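Local coordinates for methionine gamma-lyase (Trichomonas vaginalis, PDB 1E5F), which binds pyridoxal-5'-phosphate and belongs to the Cys/Met metabolism family of pyridoxal-phosphate-dependent enzymes, at residues S106-Y111 with R362-I367; L180-N185 with V202-A207. All coordinates share one frame; numbering follows the deposited sequence.

Contact 1: S106-Y111 with R362-I367; sequences SDECLY and REAAGI. With PLP (pyridoxal-5'-phosphate), chain C.
Ala365, Glu108 and Cys109 bring the end of helix 359-364 against the loop that leaves strand 103-107, a strand of the large, mostly parallel sheet of this pyridoxal-phosphate fold. The helix ends in a Schellman motif: Gly366, at positive phi, turns the chain, and the nitrogens of Gly366 and Ile367 reach back to the carbonyls of Glu363 and Arg362. That turn presents the methyl of Ala365 to the loop, where it meets Cys109 CB at 3.8 Å, while Glu108 CG lies 4.2 Å from the same Ala365 CB. One small methyl thus packs against two neighbouring residues of the loop.

Glu108 reaches past this methyl toward the last helical turn. Its CG sits between backbone N and carbonyl carbon (chi1 70°), and the extended chain beyond brings OE2 to 4.0 Å from Ala364 O. Both atoms are oxygens, and a water lies between them, 3.3 Å from Glu108 OE2 and equally far from Ala364 O, as a possible but long bridge. Cys109 has two conformers; in one, SG is anti to the backbone N and 4.3 Å from Ile367 CD1, a touch less certain than that of CB. Thr160 backs both side chains.

The loop is shaped from within. Asp107 OD1 accepts from Cys109 N in an Asx turn, a nearly straight bond of 167°, and also forms a salt bridge with Lys162. Leu110 O accepts a hydrogen bond from His354 NE2, so the loop has a second link to the later part of the chain. Further on, Tyr111 occupies the N-cap position of helix 112-124 and turns one face of its ring to PLP, whose C4A lies over it, offset toward the rim, 3.3 Å from Tyr111 CE2.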
loop_
_atom_site.group_PDB
_atom_site.type_symbol
_atom_site.label_atom_id
_atom_site.label_comp_id
_atom_site.label_asym_id
_atom_site.label_seq_id
_atom_site.Cartn_x
_atom_site.Cartn_y
_atom_site.Cartn_z
ATOM N N SER A 106 -14.703 33.465 15.146
ATOM C CA SER A 106 -14.123 32.266 15.632
ATOM C C SER A 106 -13.753 32.360 17.115
ATOM O O SER A 106 -13.334 33.384 17.598
ATOM C CB SER A 106 -12.783 32.062 14.931
ATOM O OG SER A 106 -11.998 30.977 15.433
ATOM N N ASP A 107 -13.654 31.177 17.660
ATOM C CA ASP A 107 -13.246 31.095 19.046
ATOM C C ASP A 107 -11.755 31.350 18.930
ATOM O O ASP A 107 -11.204 31.039 17.887
ATOM C CB ASP A 107 -13.539 29.786 19.729
ATOM C CG ASP A 107 -13.390 29.928 21.255
ATOM O OD1 ASP A 107 -12.240 29.810 21.719
ATOM O OD2 ASP A 107 -14.345 30.163 21.986
ATOM N N GLU A 108 -11.349 32.172 19.877
ATOM C CA GLU A 108 -9.918 32.435 19.901
ATOM C C GLU A 108 -9.102 31.230 20.267
ATOM O O GLU A 108 -7.899 31.306 20.105
ATOM C CB GLU A 108 -9.821 33.575 20.986
ATOM C CG GLU A 108 -10.111 33.066 22.414
ATOM C CD GLU A 108 -9.928 34.190 23.475
ATOM O OE1 GLU A 108 -9.288 35.226 23.257
ATOM O OE2 GLU A 108 -10.386 34.045 24.624
ATOM N N CYS A 109 -9.622 30.203 20.993
ATOM C CA CYS A 109 -8.715 29.114 21.309
ATOM C C CYS A 109 -8.939 28.013 20.274
ATOM O O CYS A 109 -9.900 27.185 20.462
ATOM C CB CYS A 109 -8.876 28.618 22.730
ATOM S SG CYS A 109 -7.689 27.318 23.196
ATOM N N LEU A 110 -8.066 27.833 19.359
ATOM C CA LEU A 110 -8.062 26.973 18.195
ATOM C C LEU A 110 -6.688 26.278 18.119
ATOM O O LEU A 110 -5.605 26.672 18.611
ATOM C CB LEU A 110 -8.082 27.938 17.001
ATOM C CG LEU A 110 -9.280 28.208 16.134
ATOM C CD1 LEU A 110 -10.590 27.903 16.925
ATOM C CD2 LEU A 110 -9.385 29.624 15.645
ATOM N N TYR A 111 -6.763 25.190 17.400
ATOM C CA TYR A 111 -5.491 24.670 16.840
ATOM C C TYR A 111 -4.643 25.851 16.311
ATOM O O TYR A 111 -5.011 26.683 15.505
ATOM C CB TYR A 111 -5.848 23.613 15.817
ATOM C CG TYR A 111 -4.618 22.981 15.239
ATOM C CD1 TYR A 111 -3.510 22.645 15.986
ATOM C CD2 TYR A 111 -4.554 22.751 13.865
ATOM C CE1 TYR A 111 -2.387 22.067 15.426
ATOM C CE2 TYR A 111 -3.443 22.136 13.301
ATOM C CZ TYR A 111 -2.358 21.799 14.047
ATOM O OH TYR A 111 -1.260 21.213 13.481
ATOM N N ARG A 362 -1.627 33.553 22.447
ATOM C CA ARG A 362 -1.742 32.316 23.188
ATOM C C ARG A 362 -2.185 32.564 24.654
ATOM O O ARG A 362 -3.014 31.827 25.260
ATOM C CB ARG A 362 -0.498 31.470 23.306
ATOM C CG ARG A 362 0.367 31.341 22.055
ATOM C CD ARG A 362 1.369 30.222 22.334
ATOM N NE ARG A 362 2.528 30.677 23.071
ATOM C CZ ARG A 362 3.554 31.328 22.534
ATOM N NH1 ARG A 362 3.607 31.663 21.210
ATOM N NH2 ARG A 362 4.638 31.605 23.272
ATOM N N GLU A 363 -1.534 33.676 25.140
ATOM C CA GLU A 363 -1.758 33.987 26.550
ATOM C C GLU A 363 -3.178 34.374 26.754
ATOM O O GLU A 363 -3.778 33.746 27.632
ATOM C CB GLU A 363 -0.640 34.869 27.117
ATOM C CG GLU A 363 0.619 33.994 27.223
ATOM C CD GLU A 363 1.838 34.870 27.330
ATOM O OE1 GLU A 363 1.731 36.009 26.814
ATOM O OE2 GLU A 363 2.883 34.554 27.955
ATOM N N ALA A 364 -3.786 35.162 25.872
ATOM C CA ALA A 364 -5.210 35.504 26.063
ATOM C C ALA A 364 -6.147 34.306 26.086
ATOM O O ALA A 364 -7.112 34.218 26.862
ATOM C CB ALA A 364 -5.570 36.509 24.952
ATOM N N ALA A 365 -5.776 33.267 25.304
ATOM C CA ALA A 365 -6.561 32.036 25.350
ATOM C C ALA A 365 -6.180 31.019 26.406
ATOM O O ALA A 365 -6.725 29.913 26.464
ATOM C CB ALA A 365 -6.579 31.348 23.942
ATOM N N GLY A 366 -5.234 31.296 27.291
ATOM C CA GLY A 366 -4.952 30.441 28.423
ATOM C C GLY A 366 -3.828 29.492 28.049
ATOM O O GLY A 366 -3.645 28.535 28.799
ATOM N N ILE A 367 -3.167 29.757 26.931
ATOM C CA ILE A 367 -2.063 28.779 26.677
ATOM C C ILE A 367 -0.879 29.332 27.409
ATOM O O ILE A 367 -0.363 30.346 26.904
ATOM C CB ILE A 367 -1.931 28.520 25.183
ATOM C CG1 ILE A 367 -3.246 27.805 24.733
ATOM C CG2 ILE A 367 -0.684 27.712 24.865
ATOM C CD1 ILE A 367 -3.462 28.151 23.252
HETATM N N1 PLP C . -8.242 20.313 13.783
HETATM C C2 PLP C . -7.738 20.221 15.039
HETATM C C2A PLP C . -8.434 20.238 16.359
HETATM C C3 PLP C . -6.472 19.578 15.000
HETATM O O3 PLP C . -5.931 19.315 16.218
HETATM C C4 PLP C . -5.695 19.455 13.865
HETATM C C4A PLP C . -4.201 19.068 14.229
HETATM C C5 PLP C . -6.138 20.052 12.740
HETATM C C6 PLP C . -7.443 20.543 12.710
HETATM C C5A PLP C . -5.416 19.965 11.434
HETATM O O4P PLP C . -5.487 18.556 10.916
HETATM P P PLP C . -4.320 18.059 9.961
HETATM O O1P PLP C . -3.143 18.060 10.861
HETATM O O2P PLP C . -4.799 16.718 9.612
HETATM O O3P PLP C . -4.128 19.018 8.773
HETATM O O HOH W 1 -9.343 36.543 26.436
#

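Contact 2: L180-N185 with V202-A207; sequences LVIADN and VVVHSA. With PLP (pyridoxal-5'-phosphate), chain C.
Val202 starts the pairing of strand 202-206 with strand 180-184, two adjacent parallel strands inside the large mixed sheet of the pyridoxal-phosphate fold. Its N donates to Val181 O, a somewhat long and bent bond of 3.2 Å, and its O accepts from Ala183 N. Above this ladder Val202 CB packs at 3.8 Å on Ile182 CG1, the two side chains lying side by side and pointing the same way, on the face covered by helix 86-97.

Val203 turns to the other face with Ala183. With CG1 anti to the backbone N (chi1 178°), its methyl comes to 3.4 Å from Asn185 CB, a close apolar touch beyond the strand's end. Val204 returns to the face of Ile182 and Asp184. Its N bonds to Ala183 O, and Val204 O takes the N-H of Asn185 almost straight on, at a C=O...N angle of 172°. Val204 CG2 lies 3.8 Å from Asp184 CB, beside the acid whose OD2 approaches the pyridine nitrogen PLP N1 to 2.6 Å. Thr186 holds the other oxygen, OD1, and probably helps to set the carboxylate's position; an aspartate facing the pyridine nitrogen in this way is characteristic of pyridoxal-phosphate enzymes of this fold.

His205 runs alongside Asn185, ring and amide planes 56° apart, with CE1 3.6 Å from Asn185 CB. Their polar ends share a partner: Glu75 OE2 accepts from both His205 NE2 and Asn185 ND2, tying the two side chains together beyond the backbone ladder. Ser206 reaches the phosphate end of PLP; Thr208 OG1 bonds to Ser206 OG and to PLP as well. The single hydroxyl of Ser206 has more than one acceptor within reach, with Ser206 OG 2.8 Å from PLP O2P and 2.9 Å from PLP O4P.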
loop_
_atom_site.group_PDB
_atom_site.type_symbol
_atom_site.label_atom_id
_atom_site.label_comp_id
_atom_site.label_asym_id
_atom_site.label_seq_id
_atom_site.Cartn_x
_atom_site.Cartn_y
_atom_site.Cartn_z
ATOM N N LEU A 180 -23.623 30.229 9.303
ATOM C CA LEU A 180 -23.267 28.804 9.486
ATOM C C LEU A 180 -22.406 28.579 10.701
ATOM O O LEU A 180 -21.431 29.341 10.870
ATOM C CB LEU A 180 -22.409 28.368 8.236
ATOM C CG LEU A 180 -23.320 28.219 6.994
ATOM C CD1 LEU A 180 -22.514 27.781 5.776
ATOM C CD2 LEU A 180 -24.471 27.280 7.154
ATOM N N VAL A 181 -22.838 27.671 11.557
ATOM C CA VAL A 181 -21.999 27.326 12.702
ATOM C C VAL A 181 -21.195 26.101 12.259
ATOM O O VAL A 181 -21.775 25.064 11.887
ATOM C CB VAL A 181 -22.820 27.039 13.938
ATOM C CG1 VAL A 181 -21.973 26.688 15.100
ATOM C CG2 VAL A 181 -23.649 28.356 14.145
ATOM N N ILE A 182 -19.913 26.059 12.451
ATOM C CA ILE A 182 -18.932 25.045 12.046
ATOM C C ILE A 182 -18.261 24.602 13.302
ATOM O O ILE A 182 -17.671 25.474 13.983
ATOM C CB ILE A 182 -17.859 25.542 11.013
ATOM C CG1 ILE A 182 -18.605 26.011 9.701
ATOM C CG2 ILE A 182 -16.943 24.397 10.562
ATOM C CD1 ILE A 182 -17.846 26.658 8.609
ATOM N N ALA A 183 -18.297 23.340 13.600
ATOM C CA ALA A 183 -17.631 22.855 14.835
ATOM C C ALA A 183 -16.488 21.871 14.489
ATOM O O ALA A 183 -16.732 21.054 13.557
ATOM C CB ALA A 183 -18.711 22.223 15.626
ATOM N N ASP A 184 -15.274 22.208 14.963
ATOM C CA ASP A 184 -14.223 21.145 14.680
ATOM C C ASP A 184 -14.304 20.070 15.740
ATOM O O ASP A 184 -14.102 20.297 16.935
ATOM C CB ASP A 184 -12.861 21.809 14.670
ATOM C CG ASP A 184 -11.699 20.866 14.356
ATOM O OD1 ASP A 184 -11.777 19.680 14.683
ATOM O OD2 ASP A 184 -10.564 21.384 14.106
ATOM N N ASN A 185 -14.779 18.844 15.442
ATOM C CA ASN A 185 -15.110 17.781 16.369
ATOM C C ASN A 185 -14.015 16.796 16.554
ATOM O O ASN A 185 -14.129 15.658 16.972
ATOM C CB ASN A 185 -16.426 17.100 15.843
ATOM C CG ASN A 185 -17.132 16.194 16.865
ATOM O OD1 ASN A 185 -17.103 16.515 18.093
ATOM N ND2 ASN A 185 -17.759 15.057 16.511
ATOM N N VAL A 202 -22.101 22.373 10.142
ATOM C CA VAL A 202 -20.973 21.849 9.440
ATOM C C VAL A 202 -19.990 21.345 10.530
ATOM O O VAL A 202 -19.688 22.086 11.418
ATOM C CB VAL A 202 -20.147 22.751 8.504
ATOM C CG1 VAL A 202 -19.162 21.876 7.661
ATOM C CG2 VAL A 202 -21.026 23.505 7.543
ATOM N N VAL A 203 -19.617 20.039 10.400
ATOM C CA VAL A 203 -18.705 19.438 11.339
ATOM C C VAL A 203 -17.466 19.025 10.582
ATOM O O VAL A 203 -17.577 18.279 9.606
ATOM C CB VAL A 203 -19.270 18.162 12.036
ATOM C CG1 VAL A 203 -18.247 17.533 12.984
ATOM C CG2 VAL A 203 -20.556 18.487 12.780
ATOM N N VAL A 204 -16.291 19.458 11.028
ATOM C CA VAL A 204 -15.023 19.105 10.404
ATOM C C VAL A 204 -14.174 18.287 11.383
ATOM O O VAL A 204 -14.333 18.331 12.619
ATOM C CB VAL A 204 -14.264 20.315 9.905
ATOM C CG1 VAL A 204 -14.915 21.198 8.794
ATOM C CG2 VAL A 204 -13.932 21.231 11.097
ATOM N N HIS A 205 -13.234 17.463 10.796
ATOM C CA HIS A 205 -12.326 16.643 11.571
ATOM C C HIS A 205 -10.954 16.595 10.910
ATOM O O HIS A 205 -10.822 16.553 9.723
ATOM C CB HIS A 205 -12.595 15.096 11.643
ATOM C CG HIS A 205 -13.865 14.768 12.384
ATOM N ND1 HIS A 205 -13.836 14.445 13.722
ATOM C CD2 HIS A 205 -15.159 14.716 12.003
ATOM C CE1 HIS A 205 -15.115 14.239 14.123
ATOM N NE2 HIS A 205 -15.911 14.355 13.039
ATOM N N SER A 206 -10.027 16.387 11.807
ATOM C CA SER A 206 -8.689 16.003 11.397
ATOM C C SER A 206 -8.828 14.486 11.624
ATOM O O SER A 206 -8.797 13.959 12.745
ATOM C CB SER A 206 -7.495 16.533 12.156
ATOM O OG SER A 206 -6.295 15.881 11.766
ATOM N N ALA A 207 -8.984 13.743 10.542
ATOM C CA ALA A 207 -9.092 12.281 10.655
ATOM C C ALA A 207 -7.670 11.707 10.860
ATOM O O ALA A 207 -7.542 10.637 11.444
ATOM C CB ALA A 207 -9.659 11.617 9.347
HETATM N N1 PLP C . -8.242 20.313 13.783
HETATM C C2 PLP C . -7.738 20.221 15.039
HETATM C C2A PLP C . -8.434 20.238 16.359
HETATM C C3 PLP C . -6.472 19.578 15.000
HETATM O O3 PLP C . -5.931 19.315 16.218
HETATM C C4 PLP C . -5.695 19.455 13.865
HETATM C C4A PLP C . -4.201 19.068 14.229
HETATM C C5 PLP C . -6.138 20.052 12.740
HETATM C C6 PLP C . -7.443 20.543 12.710
HETATM C C5A PLP C . -5.416 19.965 11.434
HETATM O O4P PLP C . -5.487 18.556 10.916
HETATM P P PLP C . -4.320 18.059 9.961
HETATM O O1P PLP C . -3.143 18.060 10.861
HETATM O O2P PLP C . -4.799 16.718 9.612
HETATM O O3P PLP C . -4.128 19.018 8.773
#

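How the contacts relate
Both contacts reach the same large sheet and the same PLP, yet their centres lie about 17 Å apart. Contact 2 is wholly buried near the centre of the folded chain and joins two neighbouring strands by a regular backbone ladder; contact 1 is partly buried, farther from the centre, and rests on small apolar touches with a water at its edge. Along the chain, contact 2 is nested within the loop that contact 1 closes. They meet PLP differently: 106-111 supplies an aromatic face, whereas 180-185 and 202-207 bring polar groups to the pyridine nitrogen and the phosphate respectively.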